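Side-chain contacts in 2-aminomuconate 6-semialdehyde dehydrogenase (Burkholderia cenocepacia, PDB 4U3W), which probably oxidises the aldehyde group of 2-aminomuconate 6-semialdehyde to a carboxylate, using NAD+ as the electron acceptor: residues A324-Q329 with P412-A417; S297-A302 with P392-G397; A59-A64 with N231-F236. One frame throughout, in Å; residues are numbered along the deposited sequence.

In the fold
Interactions 1 and 2 are neighbours in the same sheet, with centres 6 Å apart. Both belong to the buried core of the seven-stranded sheet, where strands 393-396 and 413-419 run side by side and exchange backbone hydrogen bonds. In interaction 1 aliphatic groups and a thiol hold a helix to the sheet; in interaction 2 an aromatic ring meets a proline and a backbone carbonyl. Interaction 3 lies on the other side of the chain's centre, about 43 Å from interaction 1 between centres. There a valine joins two helices, and the contact extends to a partly exposed phenylalanine.

Interaction 1: A324-Q329 with P412-A417; sequences AALKEQ and PVCHIA
L326 meets C414 and I416 through a single methyl group, a compact example of how one leucine can fasten a helix to a sheet. Its CD2 lies 3.7 Å from CD1 of I416, a tip-to-tip meeting of methyls, and 4.0 Å from SG of C414. The two partners are alternate residues of strand 413-419, and they direct their side chains to the same face. The three contacting atoms therefore form a small triangle, with CD2 as the apex on the helix side.

The backbones remain well apart, with CA of L326 10.3 Å from CA of I416, and the side chains bridge that distance. With CG of L326 anti to the backbone N (chi1 -168°), the branch leaves the helix toward the strand. I416 answers with an extended outer arm, CD1 lying anti to CA (chi2 -179°), which carries its terminal methyl up to the leucine.

This tight part is entirely buried and wholly apolar. I394 of the neighbouring strand touches both L326 and I416, and V312 on the other neighbouring strand touches C414 and I416, so the leucine enters a surface made by several strands. The character changes around the helix. K327 does not touch the strand and is partly exposed, E328 is exposed to solvent, and Q329 is partly exposed while packing on V291 and L295 of helix 287-299. None of these three contributes to the contact with 412-417, which covers just 83 Å² in all.

L326 thus faces the sheet while E328 looks to solvent, consistent with an amphipathic helix packed on one face of a mixed sheet, here the seven-stranded sheet expected for the catalytic domain of an aldehyde dehydrogenase.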
loop_
_atom_site.group_PDB
_atom_site.type_symbol
_atom_site.label_atom_id
_atom_site.label_comp_id
_atom_site.label_asym_id
_atom_site.label_seq_id
_atom_site.Cartn_x
_atom_site.Cartn_y
_atom_site.Cartn_z
ATOM N N ALA A 324 -27.836 -31.670 -21.964
ATOM C CA ALA A 324 -28.895 -32.511 -21.412
ATOM C C ALA A 324 -29.081 -32.305 -19.905
ATOM O O ALA A 324 -30.201 -32.188 -19.460
ATOM C CB ALA A 324 -28.605 -34.020 -21.717
ATOM N N ALA A 325 -27.996 -32.270 -19.118
ATOM C CA ALA A 325 -28.115 -32.036 -17.661
ATOM C C ALA A 325 -28.645 -30.654 -17.317
ATOM O O ALA A 325 -29.415 -30.471 -16.369
ATOM C CB ALA A 325 -26.755 -32.224 -16.959
ATOM N N LEU A 326 -28.204 -29.655 -18.051
ATOM C CA LEU A 326 -28.704 -28.307 -17.764
ATOM C C LEU A 326 -30.193 -28.207 -18.083
ATOM O O LEU A 326 -30.964 -27.501 -17.401
ATOM C CB LEU A 326 -27.928 -27.270 -18.567
ATOM C CG LEU A 326 -28.173 -25.802 -18.124
ATOM C CD1 LEU A 326 -27.485 -25.487 -16.769
ATOM C CD2 LEU A 326 -27.699 -24.865 -19.201
ATOM N N LYS A 327 -30.591 -28.884 -19.150
ATOM C CA LYS A 327 -31.996 -28.871 -19.568
ATOM C C LYS A 327 -32.877 -29.415 -18.438
ATOM O O LYS A 327 -33.885 -28.809 -18.070
ATOM C CB LYS A 327 -32.181 -29.681 -20.864
ATOM C CG LYS A 327 -33.642 -29.846 -21.300
ATOM C CD LYS A 327 -33.768 -30.767 -22.527
ATOM C CE LYS A 327 -35.239 -30.933 -22.908
ATOM N NZ LYS A 327 -35.437 -31.685 -24.193
ATOM N N GLU A 328 -32.492 -30.566 -17.900
ATOM C CA GLU A 328 -33.209 -31.184 -16.785
ATOM C C GLU A 328 -33.309 -30.275 -15.536
ATOM O O GLU A 328 -34.375 -30.133 -14.941
ATOM C CB GLU A 328 -32.543 -32.544 -16.453
ATOM C CG GLU A 328 -33.084 -33.255 -15.241
ATOM C CD GLU A 328 -32.398 -34.598 -15.003
ATOM O OE1 GLU A 328 -31.983 -35.260 -15.990
ATOM O OE2 GLU A 328 -32.236 -34.974 -13.823
ATOM N N GLN A 329 -32.226 -29.618 -15.136
ATOM C CA GLN A 329 -32.312 -28.705 -13.994
ATOM C C GLN A 329 -33.141 -27.448 -14.291
ATOM O O GLN A 329 -33.820 -26.886 -13.396
ATOM C CB GLN A 329 -30.891 -28.299 -13.540
ATOM C CG GLN A 329 -30.060 -29.531 -13.016
ATOM C CD GLN A 329 -28.790 -29.118 -12.267
ATOM O OE1 GLN A 329 -28.617 -27.961 -11.905
ATOM N NE2 GLN A 329 -27.869 -30.088 -12.059
ATOM N N PRO A 412 -33.807 -14.711 -19.042
ATOM C CA PRO A 412 -33.380 -16.036 -18.560
ATOM C C PRO A 412 -33.078 -16.947 -19.725
ATOM O O PRO A 412 -33.868 -17.811 -20.094
ATOM C CB PRO A 412 -34.594 -16.554 -17.763
ATOM C CG PRO A 412 -35.806 -15.900 -18.533
ATOM C CD PRO A 412 -35.275 -14.520 -18.949
ATOM N N VAL A 413 -31.902 -16.737 -20.299
ATOM C CA VAL A 413 -31.530 -17.449 -21.504
ATOM C C VAL A 413 -30.007 -17.585 -21.569
ATOM O O VAL A 413 -29.255 -16.743 -21.053
ATOM C CB VAL A 413 -32.091 -16.721 -22.757
ATOM C CG1 VAL A 413 -31.439 -15.325 -22.943
ATOM C CG2 VAL A 413 -31.947 -17.571 -23.992
ATOM N N CYS A 414 -29.556 -18.694 -22.142
ATOM C CA CYS A 414 -28.162 -18.847 -22.502
ATOM C C CYS A 414 -28.127 -19.630 -23.799
ATOM O O CYS A 414 -28.986 -20.485 -24.029
ATOM C CB CYS A 414 -27.355 -19.584 -21.402
ATOM S SG CYS A 414 -27.943 -21.224 -20.921
ATOM N N HIS A 415 -27.125 -19.325 -24.622
ATOM C CA HIS A 415 -26.777 -20.136 -25.775
ATOM C C HIS A 415 -25.547 -21.017 -25.377
ATOM O O HIS A 415 -24.632 -20.545 -24.734
ATOM C CB HIS A 415 -26.455 -19.260 -27.004
ATOM C CG HIS A 415 -25.952 -20.041 -28.182
ATOM N ND1 HIS A 415 -24.611 -20.324 -28.377
ATOM C CD2 HIS A 415 -26.605 -20.615 -29.224
ATOM C CE1 HIS A 415 -24.463 -21.043 -29.478
ATOM N NE2 HIS A 415 -25.657 -21.242 -30.005
ATOM N N ILE A 416 -25.522 -22.274 -25.800
ATOM C CA ILE A 416 -24.371 -23.179 -25.513
ATOM C C ILE A 416 -23.723 -23.608 -26.842
ATOM O O ILE A 416 -24.433 -24.062 -27.756
ATOM C CB ILE A 416 -24.846 -24.422 -24.686
ATOM C CG1 ILE A 416 -25.790 -23.920 -23.579
ATOM C CG2 ILE A 416 -23.628 -25.255 -24.070
ATOM C CD1 ILE A 416 -26.350 -24.950 -22.644
ATOM N N ALA A 417 -22.391 -23.462 -26.961
ATOM C CA ALA A 417 -21.663 -23.933 -28.160
ATOM C C ALA A 417 -20.524 -24.816 -27.737
ATOM O O ALA A 417 -20.021 -24.662 -26.631
ATOM C CB ALA A 417 -21.129 -22.780 -29.002
#

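Interaction 2: S297-A302 with P392-G397; sequences SSFTNA and PTIWTG
Where helix 287-299 ends, F299 is pressed against the start of strand 393-396, and its ring illustrates how differently an aromatic face and an aromatic edge choose their neighbours. Over one face lies P392, whose CB is 4.0 Å from the ring centroid and 11° off the normal, a well-centred CH-pi contact. On the opposite face the CB of S298, the preceding residue in the helix, stands 3.8 Å above the plane; with CG of F299 anti to its carbonyl carbon (chi1 -54°), the ring is sandwiched between two aliphatic carbons.

The edge is treated otherwise. The carbonyl oxygen of T393 lies in the plane of the ring, 3.6 Å from CE1 of F299, where the weakly positive ring hydrogens can face its partial negative charge. At the edge too, CZ of F299 touches CG1 of I394 at 4.0 Å, the two side chains running at about a right angle.

In the fold this joins the last helical turn to an inner strand of the seven-stranded mixed sheet, whose neighbour 413-419 is bonded through its backbone at P412 and C414 to T393. CB of T393 is directed away from the helix segment, and its OG1 bonds to G375 N and M391 O. Helix 319-331 completes the surroundings: its A330 touches both F299 and I394, while T300 OG1, just beyond the phenylalanine, bonds back to R296 O.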
loop_
_atom_site.group_PDB
_atom_site.type_symbol
_atom_site.label_atom_id
_atom_site.label_comp_id
_atom_site.label_asym_id
_atom_site.label_seq_id
_atom_site.Cartn_x
_atom_site.Cartn_y
_atom_site.Cartn_z
ATOM N N SER A 297 -25.710 -18.941 -13.037
ATOM C CA SER A 297 -25.204 -17.726 -13.716
ATOM C C SER A 297 -26.138 -17.374 -14.881
ATOM O O SER A 297 -26.170 -16.231 -15.332
ATOM C CB SER A 297 -23.755 -17.892 -14.212
ATOM O OG SER A 297 -23.618 -18.970 -15.155
ATOM N N SER A 298 -26.921 -18.335 -15.356
ATOM C CA SER A 298 -27.862 -18.021 -16.423
ATOM C C SER A 298 -29.255 -17.558 -15.972
ATOM O O SER A 298 -29.884 -16.732 -16.672
ATOM C CB SER A 298 -28.046 -19.220 -17.386
ATOM O OG SER A 298 -26.782 -19.636 -17.918
ATOM N N PHE A 299 -29.772 -18.106 -14.870
ATOM C CA PHE A 299 -31.185 -17.879 -14.537
ATOM C C PHE A 299 -31.440 -17.188 -13.186
ATOM O O PHE A 299 -32.587 -16.958 -12.829
ATOM C CB PHE A 299 -31.930 -19.210 -14.587
ATOM C CG PHE A 299 -31.762 -19.953 -15.910
ATOM C CD1 PHE A 299 -32.030 -19.313 -17.131
ATOM C CD2 PHE A 299 -31.337 -21.287 -15.934
ATOM C CE1 PHE A 299 -31.875 -20.004 -18.366
ATOM C CE2 PHE A 299 -31.194 -21.971 -17.140
ATOM C CZ PHE A 299 -31.474 -21.318 -18.368
ATOM N N THR A 300 -30.379 -16.818 -12.462
ATOM C CA THR A 300 -30.533 -16.001 -11.250
ATOM C C THR A 300 -31.329 -14.709 -11.563
ATOM O O THR A 300 -31.041 -14.034 -12.561
ATOM C CB THR A 300 -29.160 -15.620 -10.641
ATOM O OG1 THR A 300 -28.534 -16.795 -10.082
ATOM C CG2 THR A 300 -29.322 -14.554 -9.519
ATOM N N ASN A 301 -32.314 -14.368 -10.731
ATOM C CA ASN A 301 -33.139 -13.139 -10.963
ATOM C C ASN A 301 -33.768 -13.136 -12.344
ATOM O O ASN A 301 -33.838 -12.081 -12.988
ATOM C CB ASN A 301 -32.264 -11.835 -10.782
ATOM C CG ASN A 301 -33.093 -10.559 -10.468
ATOM O OD1 ASN A 301 -34.092 -10.604 -9.745
ATOM N ND2 ASN A 301 -32.645 -9.397 -11.008
ATOM N N ALA A 302 -34.175 -14.311 -12.814
ATOM C CA ALA A 302 -34.733 -14.500 -14.152
ATOM C C ALA A 302 -33.775 -13.994 -15.242
ATOM O O ALA A 302 -34.223 -13.472 -16.266
ATOM C CB ALA A 302 -36.142 -13.829 -14.277
ATOM N N PRO A 392 -37.416 -20.155 -18.400
ATOM C CA PRO A 392 -35.976 -20.354 -18.613
ATOM C C PRO A 392 -35.709 -20.944 -19.993
ATOM O O PRO A 392 -36.358 -21.905 -20.355
ATOM C CB PRO A 392 -35.571 -21.396 -17.539
ATOM C CG PRO A 392 -36.719 -21.526 -16.604
ATOM C CD PRO A 392 -37.955 -20.968 -17.291
ATOM N N THR A 393 -34.751 -20.402 -20.736
ATOM C CA THR A 393 -34.572 -20.802 -22.133
ATOM C C THR A 393 -33.115 -21.159 -22.415
ATOM O O THR A 393 -32.222 -20.504 -21.915
ATOM C CB THR A 393 -35.064 -19.665 -23.072
ATOM O OG1 THR A 393 -36.445 -19.427 -22.792
ATOM C CG2 THR A 393 -34.891 -19.999 -24.537
ATOM N N ILE A 394 -32.897 -22.249 -23.152
ATOM C CA ILE A 394 -31.569 -22.671 -23.587
ATOM C C ILE A 394 -31.579 -22.828 -25.115
ATOM O O ILE A 394 -32.467 -23.468 -25.657
ATOM C CB ILE A 394 -31.170 -24.029 -22.925
ATOM C CG1 ILE A 394 -31.109 -23.933 -21.389
ATOM C CG2 ILE A 394 -29.860 -24.591 -23.492
ATOM C CD1 ILE A 394 -31.050 -25.377 -20.757
ATOM N N TRP A 395 -30.601 -22.228 -25.801
ATOM C CA TRP A 395 -30.418 -22.396 -27.254
ATOM C C TRP A 395 -29.107 -23.125 -27.584
ATOM O O TRP A 395 -28.145 -23.063 -26.806
ATOM C CB TRP A 395 -30.377 -21.061 -27.960
ATOM C CG TRP A 395 -31.642 -20.258 -27.868
ATOM C CD1 TRP A 395 -32.918 -20.718 -27.979
ATOM C CD2 TRP A 395 -31.735 -18.845 -27.618
ATOM N NE1 TRP A 395 -33.805 -19.670 -27.815
ATOM C CE2 TRP A 395 -33.100 -18.514 -27.598
ATOM C CE3 TRP A 395 -30.789 -17.836 -27.428
ATOM C CZ2 TRP A 395 -33.545 -17.219 -27.378
ATOM C CZ3 TRP A 395 -31.223 -16.556 -27.200
ATOM C CH2 TRP A 395 -32.596 -16.254 -27.197
ATOM N N THR A 396 -29.075 -23.784 -28.747
ATOM C CA THR A 396 -27.823 -24.177 -29.389
ATOM C C THR A 396 -27.838 -23.878 -30.906
ATOM O O THR A 396 -28.868 -23.450 -31.457
ATOM C CB THR A 396 -27.515 -25.710 -29.187
ATOM O OG1 THR A 396 -28.621 -26.475 -29.657
ATOM C CG2 THR A 396 -27.293 -26.043 -27.721
ATOM N N GLY A 397 -26.712 -24.096 -31.590
ATOM C CA GLY A 397 -26.711 -24.017 -33.056
ATOM C C GLY A 397 -26.449 -22.663 -33.690
ATOM O O GLY A 397 -26.435 -22.548 -34.896
#

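Interaction 3: A59-A64 with N231-F236; sequences ALVDSA and NAAGEF
V61 has CG1 anti to its backbone N (chi1 170°) and CG2 anti to its carbonyl carbon, which sets both methyls toward helix 233-238, each to its own partners. CG2 lies 4.1 Å from CB of A233 and equally far, 4.1 Å, from CB of F236, while CG1 rests against the carbonyl C of F236. With chi1 of -54°, the F236 ring folds back along its own helix and offers CG2 of the valine its edge, while the O of A232 stands 3.1 Å above one ring face, over its centre.

A232 is the N-cap of helix 233-238. Just before it, N231 N donates to E235 OE2 (2.9 Å), approaching from above the carboxylate plane, and R239 forms a salt bridge with the same carboxylate. D62 adds a polar link beyond the apolar seam, its OD1 bonding to H240 NE2.

Through A64 on V194 and A233 on K196, both helices touch strand 192-196, as expected for helices flanking the sheet of a Rossmann-like cofactor-binding domain in an aldehyde dehydrogenase.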
loop_
_atom_site.group_PDB
_atom_site.type_symbol
_atom_site.label_atom_id
_atom_site.label_comp_id
_atom_site.label_asym_id
_atom_site.label_seq_id
_atom_site.Cartn_x
_atom_site.Cartn_y
_atom_site.Cartn_z
ATOM N N ALA A 59 -37.262 21.715 -12.272
ATOM C CA ALA A 59 -37.151 22.690 -11.161
ATOM C C ALA A 59 -36.980 21.945 -9.823
ATOM O O ALA A 59 -36.154 22.345 -8.975
ATOM C CB ALA A 59 -38.356 23.622 -11.102
ATOM N N LEU A 60 -37.718 20.851 -9.647
ATOM C CA LEU A 60 -37.552 20.050 -8.414
ATOM C C LEU A 60 -36.183 19.343 -8.333
ATOM O O LEU A 60 -35.523 19.325 -7.266
ATOM C CB LEU A 60 -38.686 19.045 -8.285
ATOM C CG LEU A 60 -38.763 18.462 -6.862
ATOM C CD1 LEU A 60 -38.854 19.649 -5.869
ATOM C CD2 LEU A 60 -39.948 17.545 -6.712
ATOM N N VAL A 61 -35.723 18.780 -9.441
ATOM C CA VAL A 61 -34.371 18.265 -9.446
ATOM C C VAL A 61 -33.350 19.344 -9.035
ATOM O O VAL A 61 -32.464 19.096 -8.191
ATOM C CB VAL A 61 -34.008 17.657 -10.828
ATOM C CG1 VAL A 61 -32.491 17.346 -10.908
ATOM C CG2 VAL A 61 -34.890 16.401 -11.102
ATOM N N ASP A 62 -33.494 20.559 -9.560
ATOM C CA ASP A 62 -32.547 21.611 -9.211
ATOM C C ASP A 62 -32.624 21.941 -7.708
ATOM O O ASP A 62 -31.609 22.212 -7.079
ATOM C CB ASP A 62 -32.804 22.877 -10.072
ATOM C CG ASP A 62 -32.097 24.106 -9.520
ATOM O OD1 ASP A 62 -30.855 24.166 -9.608
ATOM O OD2 ASP A 62 -32.766 25.032 -8.988
ATOM N N SER A 63 -33.838 21.960 -7.161
ATOM C CA SER A 63 -34.024 22.129 -5.717
ATOM C C SER A 63 -33.212 21.101 -4.894
ATOM O O SER A 63 -32.669 21.426 -3.870
ATOM C CB SER A 63 -35.504 22.019 -5.339
ATOM O OG SER A 63 -36.227 23.091 -5.947
ATOM N N ALA A 64 -33.242 19.851 -5.321
ATOM C CA ALA A 64 -32.575 18.782 -4.582
ATOM C C ALA A 64 -31.066 19.007 -4.629
ATOM O O ALA A 64 -30.356 18.841 -3.620
ATOM C CB ALA A 64 -32.969 17.444 -5.170
ATOM N N ASN A 231 -35.443 12.463 -21.027
ATOM C CA ASN A 231 -36.285 13.660 -20.964
ATOM C C ASN A 231 -37.106 13.791 -19.672
ATOM O O ASN A 231 -38.237 14.349 -19.635
ATOM C CB ASN A 231 -37.258 13.765 -22.159
ATOM C CG ASN A 231 -36.596 13.969 -23.433
ATOM O OD1 ASN A 231 -35.913 14.988 -23.673
ATOM N ND2 ASN A 231 -37.009 13.093 -24.418
ATOM N N ALA A 232 -36.532 13.227 -18.622
ATOM C CA ALA A 232 -37.172 13.222 -17.326
ATOM C C ALA A 232 -36.128 13.398 -16.202
ATOM O O ALA A 232 -34.972 13.756 -16.486
ATOM C CB ALA A 232 -38.005 11.904 -17.128
ATOM N N ALA A 233 -36.530 13.166 -14.950
ATOM C CA ALA A 233 -35.686 13.424 -13.801
ATOM C C ALA A 233 -34.240 12.873 -13.932
ATOM O O ALA A 233 -33.301 13.565 -13.568
ATOM C CB ALA A 233 -36.367 12.890 -12.533
ATOM N N GLY A 234 -34.055 11.675 -14.491
ATOM C CA GLY A 234 -32.696 11.133 -14.609
ATOM C C GLY A 234 -31.788 11.999 -15.485
ATOM O O GLY A 234 -30.667 12.411 -15.078
ATOM N N GLU A 235 -32.299 12.333 -16.667
ATOM C CA GLU A 235 -31.575 13.231 -17.556
ATOM C C GLU A 235 -31.316 14.590 -16.920
ATOM O O GLU A 235 -30.211 15.142 -17.041
ATOM C CB GLU A 235 -32.359 13.451 -18.850
ATOM C CG GLU A 235 -31.650 14.383 -19.784
ATOM C CD GLU A 235 -32.414 14.569 -21.078
ATOM O OE1 GLU A 235 -32.611 15.734 -21.470
ATOM O OE2 GLU A 235 -32.881 13.575 -21.669
ATOM N N PHE A 236 -32.337 15.165 -16.285
ATOM C CA PHE A 236 -32.168 16.488 -15.666
ATOM C C PHE A 236 -31.012 16.487 -14.667
ATOM O O PHE A 236 -30.242 17.452 -14.551
ATOM C CB PHE A 236 -33.443 16.903 -14.957
ATOM C CG PHE A 236 -34.682 16.861 -15.839
ATOM C CD1 PHE A 236 -34.578 16.929 -17.218
ATOM C CD2 PHE A 236 -35.928 16.738 -15.268
ATOM C CE1 PHE A 236 -35.692 16.860 -18.027
ATOM C CE2 PHE A 236 -37.084 16.697 -16.069
ATOM C CZ PHE A 236 -36.967 16.751 -17.469
#